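Local coordinates for protein putative enoyl-CoA hydratase/isomerase (Mycobacterium abscessus, PDB 3RSI) that probably acts as a hydro-lyase of the enoyl-CoA hydratase/isomerase family in lipid metabolism, its exact substrate and reaction not being established, at residues Val20-Asn25 with Ser39-Ala44; Ala107-Ala112 with Glu119-Thr124. All coordinates share one frame; numbering follows the deposited sequence.

Contact 1: Val20-Asn25 with Ser39-Ala44; sequences VILTMN and SQFAAA
L22 and M24 reach helix 35-50 through near-identical first torsions: in each, CG lies anti to the carbonyl carbon and beside the backbone N (chi1 near -60°). In L22, CD1 continues the chain outward and CD2 branches toward the helix, so the two methyls divide the work. CD2 meets the methyl of A44, with 4.0 Å between L22 CD2 and A44 CB, while CD1 comes up to the rim of the F41 ring, near the ring plane, where L22 CD1 and F41 CE1 are a looser 4.4 Å apart.

M24 takes the far corner of the same ring. Its CG is 3.7 Å from F41 CZ, an oblique approach. M24 SD follows at 4.0 Å from F41 CZ, and the bend at chi3 turns the methyl CE away from the ring. SD of M24 lies 5.3 Å from the centroid of the F41 ring and 90° off its normal, a Met-aromatic contact made at the edge. F41 leaves the helix pointing neither at the strand nor away from it; the length of the side chain carries CZ across to the strand. A44, one helical turn on, faces the strand directly with nothing longer than a methyl. No hydrogen bond crosses, and the contact rests on buried apolar groups alone.

The short segments run antiparallel, at 175°, with axes 11.0 Å apart at closest, as the crossover of a beta-alpha-beta unit requires: strand 19-24, helix 35-50, strand 56-61. L59 of strand 56-61 touches both L22 and F41, and V13 of the preceding strand packs on L22. On the helix, W45 meets the F41 ring with nearly parallel planes, while G94 of the second subunit also packs on F41.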
# COMPACT_ATOMS: atom_id res chain seq x y z
N VAL B 20 18.45 -21.14 -8.81
CA VAL B 20 18.63 -22.01 -7.64
C VAL B 20 17.25 -22.17 -7.02
O VAL B 20 16.51 -21.19 -6.92
CB VAL B 20 19.64 -21.44 -6.57
CG1 VAL B 20 19.44 -19.97 -6.36
CG2 VAL B 20 19.48 -22.16 -5.22
N ILE B 21 16.92 -23.41 -6.64
CA ILE B 21 15.70 -23.74 -5.95
C ILE B 21 16.04 -24.21 -4.54
O ILE B 21 16.82 -25.16 -4.37
CB ILE B 21 14.91 -24.85 -6.66
CG1 ILE B 21 14.61 -24.45 -8.11
CG2 ILE B 21 13.60 -25.15 -5.91
CD1 ILE B 21 14.33 -25.64 -8.97
N LEU B 22 15.45 -23.54 -3.56
CA LEU B 22 15.62 -23.83 -2.16
C LEU B 22 14.35 -24.50 -1.67
O LEU B 22 13.24 -23.97 -1.87
CB LEU B 22 15.84 -22.53 -1.39
CG LEU B 22 17.05 -21.68 -1.78
CD1 LEU B 22 17.10 -20.43 -0.92
CD2 LEU B 22 18.32 -22.50 -1.62
N THR B 23 14.49 -25.65 -1.03
CA THR B 23 13.33 -26.37 -0.56
C THR B 23 13.45 -26.62 0.93
O THR B 23 14.33 -27.37 1.35
CB THR B 23 13.14 -27.70 -1.30
OG1 THR B 23 13.01 -27.44 -2.69
CG2 THR B 23 11.88 -28.41 -0.79
N MET B 24 12.57 -25.99 1.70
CA MET B 24 12.48 -26.21 3.13
C MET B 24 11.97 -27.64 3.32
O MET B 24 10.92 -28.00 2.78
CB MET B 24 11.53 -25.20 3.76
CG MET B 24 12.01 -23.78 3.66
SD MET B 24 10.80 -22.55 4.18
CE MET B 24 9.74 -22.53 2.71
N ASN B 25 12.73 -28.45 4.05
CA ASN B 25 12.55 -29.91 4.08
C ASN B 25 12.56 -30.52 5.48
O ASN B 25 13.55 -31.08 5.92
CB ASN B 25 13.67 -30.54 3.25
CG ASN B 25 13.51 -32.04 3.11
OD1 ASN B 25 12.39 -32.56 3.04
ND2 ASN B 25 14.62 -32.74 3.08
N SER B 39 20.61 -21.53 9.73
CA SER B 39 22.04 -21.52 9.34
C SER B 39 22.25 -21.87 7.87
O SER B 39 23.06 -21.25 7.17
CB SER B 39 22.87 -22.48 10.20
OG SER B 39 22.75 -22.10 11.56
N GLN B 40 21.50 -22.88 7.40
CA GLN B 40 21.61 -23.30 6.00
C GLN B 40 21.07 -22.21 5.07
O GLN B 40 21.61 -22.01 3.98
CB GLN B 40 20.90 -24.64 5.79
CG GLN B 40 21.62 -25.83 6.46
CD GLN B 40 20.82 -27.12 6.44
OE1 GLN B 40 19.68 -27.16 5.95
NE2 GLN B 40 21.41 -28.20 6.99
N PHE B 41 20.02 -21.49 5.50
CA PHE B 41 19.55 -20.30 4.77
C PHE B 41 20.69 -19.25 4.63
O PHE B 41 20.98 -18.77 3.51
CB PHE B 41 18.35 -19.65 5.47
CG PHE B 41 16.99 -20.14 4.97
CD1 PHE B 41 16.68 -20.10 3.61
CD2 PHE B 41 16.05 -20.62 5.85
CE1 PHE B 41 15.45 -20.54 3.15
CE2 PHE B 41 14.81 -21.07 5.40
CZ PHE B 41 14.50 -21.01 4.04
N ALA B 42 21.31 -18.90 5.75
CA ALA B 42 22.38 -17.88 5.73
C ALA B 42 23.43 -18.26 4.71
O ALA B 42 23.82 -17.45 3.87
CB ALA B 42 23.01 -17.67 7.12
N ALA B 43 23.86 -19.52 4.75
CA ALA B 43 24.84 -20.02 3.79
C ALA B 43 24.35 -19.94 2.33
O ALA B 43 25.12 -19.60 1.42
CB ALA B 43 25.25 -21.46 4.15
N ALA B 44 23.08 -20.26 2.11
CA ALA B 44 22.51 -20.24 0.74
C ALA B 44 22.42 -18.81 0.20
O ALA B 44 22.65 -18.58 -0.99
CB ALA B 44 21.12 -20.94 0.70

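Contact 2: Ala107-Ala112 with Glu119-Thr124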
# COMPACT_ATOMS: atom_id res chain seq x y z
N ALA B 107 -13.72 -1.38 13.87
CA ALA B 107 -14.82 -0.61 13.33
C ALA B 107 -15.86 -1.56 12.80
O ALA B 107 -15.56 -2.40 11.96
CB ALA B 107 -14.33 0.34 12.22
N ALA B 108 -17.08 -1.44 13.33
CA ALA B 108 -18.26 -2.08 12.78
C ALA B 108 -19.00 -1.00 11.98
O ALA B 108 -19.81 -0.26 12.52
CB ALA B 108 -19.13 -2.64 13.89
N VAL B 109 -18.67 -0.89 10.70
CA VAL B 109 -19.23 0.20 9.88
C VAL B 109 -20.60 -0.21 9.36
O VAL B 109 -20.73 -0.88 8.34
CB VAL B 109 -18.28 0.62 8.74
CG1 VAL B 109 -18.79 1.91 8.08
CG2 VAL B 109 -16.87 0.79 9.30
N ASN B 110 -21.62 0.24 10.08
CA ASN B 110 -22.99 -0.22 9.87
C ASN B 110 -23.74 0.57 8.80
O ASN B 110 -24.84 0.19 8.43
CB ASN B 110 -23.76 -0.16 11.17
CG ASN B 110 -23.76 1.22 11.78
OD1 ASN B 110 -22.72 1.71 12.25
ND2 ASN B 110 -24.93 1.87 11.76
N GLY B 111 -23.13 1.64 8.31
CA GLY B 111 -23.77 2.49 7.31
C GLY B 111 -22.83 3.60 6.87
O GLY B 111 -21.60 3.45 6.98
N ALA B 112 -23.39 4.71 6.40
CA ALA B 112 -22.61 5.81 5.83
C ALA B 112 -21.46 6.22 6.73
O ALA B 112 -21.65 6.42 7.93
CB ALA B 112 -23.53 7.03 5.55
N GLU B 119 -12.38 9.93 8.49
CA GLU B 119 -11.08 10.34 9.01
C GLU B 119 -10.67 9.46 10.21
O GLU B 119 -9.54 8.92 10.24
CB GLU B 119 -11.06 11.81 9.39
CG GLU B 119 -11.29 12.75 8.21
CD GLU B 119 -10.20 13.77 8.07
OE1 GLU B 119 -9.02 13.37 7.92
OE2 GLU B 119 -10.52 14.97 8.13
N MET B 120 -11.58 9.30 11.16
CA MET B 120 -11.29 8.47 12.34
C MET B 120 -11.13 6.97 12.02
O MET B 120 -10.41 6.24 12.73
CB MET B 120 -12.36 8.67 13.42
CG MET B 120 -12.19 9.95 14.20
SD MET B 120 -13.48 10.21 15.45
CE MET B 120 -12.98 9.00 16.68
N LEU B 121 -11.78 6.51 10.97
CA LEU B 121 -11.67 5.11 10.54
C LEU B 121 -10.22 4.69 10.29
O LEU B 121 -9.87 3.53 10.52
CB LEU B 121 -12.50 4.90 9.29
CG LEU B 121 -12.64 3.47 8.77
CD1 LEU B 121 -13.55 2.62 9.63
CD2 LEU B 121 -13.15 3.53 7.33
N GLN B 122 -9.39 5.63 9.84
CA GLN B 122 -8.00 5.36 9.54
C GLN B 122 -7.16 5.05 10.79
O GLN B 122 -6.10 4.47 10.67
CB GLN B 122 -7.39 6.49 8.71
CG GLN B 122 -7.96 6.54 7.29
CD GLN B 122 -7.83 7.90 6.66
OE1 GLN B 122 -6.76 8.27 6.19
NE2 GLN B 122 -8.92 8.67 6.66
N GLN B 123 -7.69 5.36 11.98
CA GLN B 123 -7.06 5.03 13.25
C GLN B 123 -7.75 3.84 13.94
O GLN B 123 -7.40 3.47 15.07
CB GLN B 123 -7.01 6.25 14.17
CG GLN B 123 -5.94 7.28 13.77
CD GLN B 123 -4.57 6.89 14.28
OE1 GLN B 123 -3.94 6.01 13.75
NE2 GLN B 123 -4.12 7.52 15.37
N THR B 124 -8.73 3.24 13.27
CA THR B 124 -9.18 1.92 13.65
C THR B 124 -8.25 0.89 13.00
O THR B 124 -7.64 1.14 11.96
CB THR B 124 -10.66 1.64 13.24
OG1 THR B 124 -10.78 1.53 11.81
CG2 THR B 124 -11.58 2.73 13.78
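A107 and V109 both aim their side chains at the segment 119-124, and the apolar contacts there converge on one methyl, CD1 of L121. A107 CB touches L121 CD1 at 3.5 Å, a close fit, and V109 CG2 comes to 3.8 Å from the same L121 CD1. L121 reaches that position because its CG is anti to the backbone N (chi1 -174°), which sends the branched end over to the strand, where it crosses the V109 side chain at about a right angle. T124, on the same segment as L121, adds to the cover of A107: its CB and CG2 are each 4.0 Å from A107 CB, and T124 OG1 stands 3.8 Å from that methyl.

No hydrogen bond crosses between the two segments; the one that shapes the contact lies within 119-124. T124 OG1 donates to L121 O across a short 2.5 Å; it lies in the plane of the carbonyl, meeting one of the oxygen's lone pairs at an angle of 137°. The backbone N of T124 is bonded to L121 O as well, closing a type I turn from L121 to T124. Two donors from one residue thus grip this carbonyl, and the hydroxyl bond fixes the rotation of the threonine beside A107.

Along the backbone, A107 and V109 hydrogen-bond to strand 126-130, and A107 also pairs in parallel with a strand of the second subunit. Y66 of that subunit packs on both residues. Strand 105-109, helix 116-121 laid over it, and a tight turn into the parallel neighbour 126-130 are consistent with the beta-alpha-beta architecture of the crotonase fold.

Contact 1 (20-25 with 39-44) comes first along the chain and closes before contact 2 (107-112 with 119-124) opens. They lie on opposite sides of the chain's centre, with contact centres 44 Å apart and nearest atoms about 31 Å apart, and share no helix or strand: strand 19-24 belongs to a mixed sheet with 11-16 and 56-61, strand 105-109 to a parallel one with 126-130 and 186-188. Both lie within the enoyl-CoA hydratase/isomerase domain, and each touches the second subunit. T60 and G61 of that subunit hydrogen-bond to A108 and N110, so the strand 56-61 end of one subunit, near its contact 1, meets the contact 2 region of another.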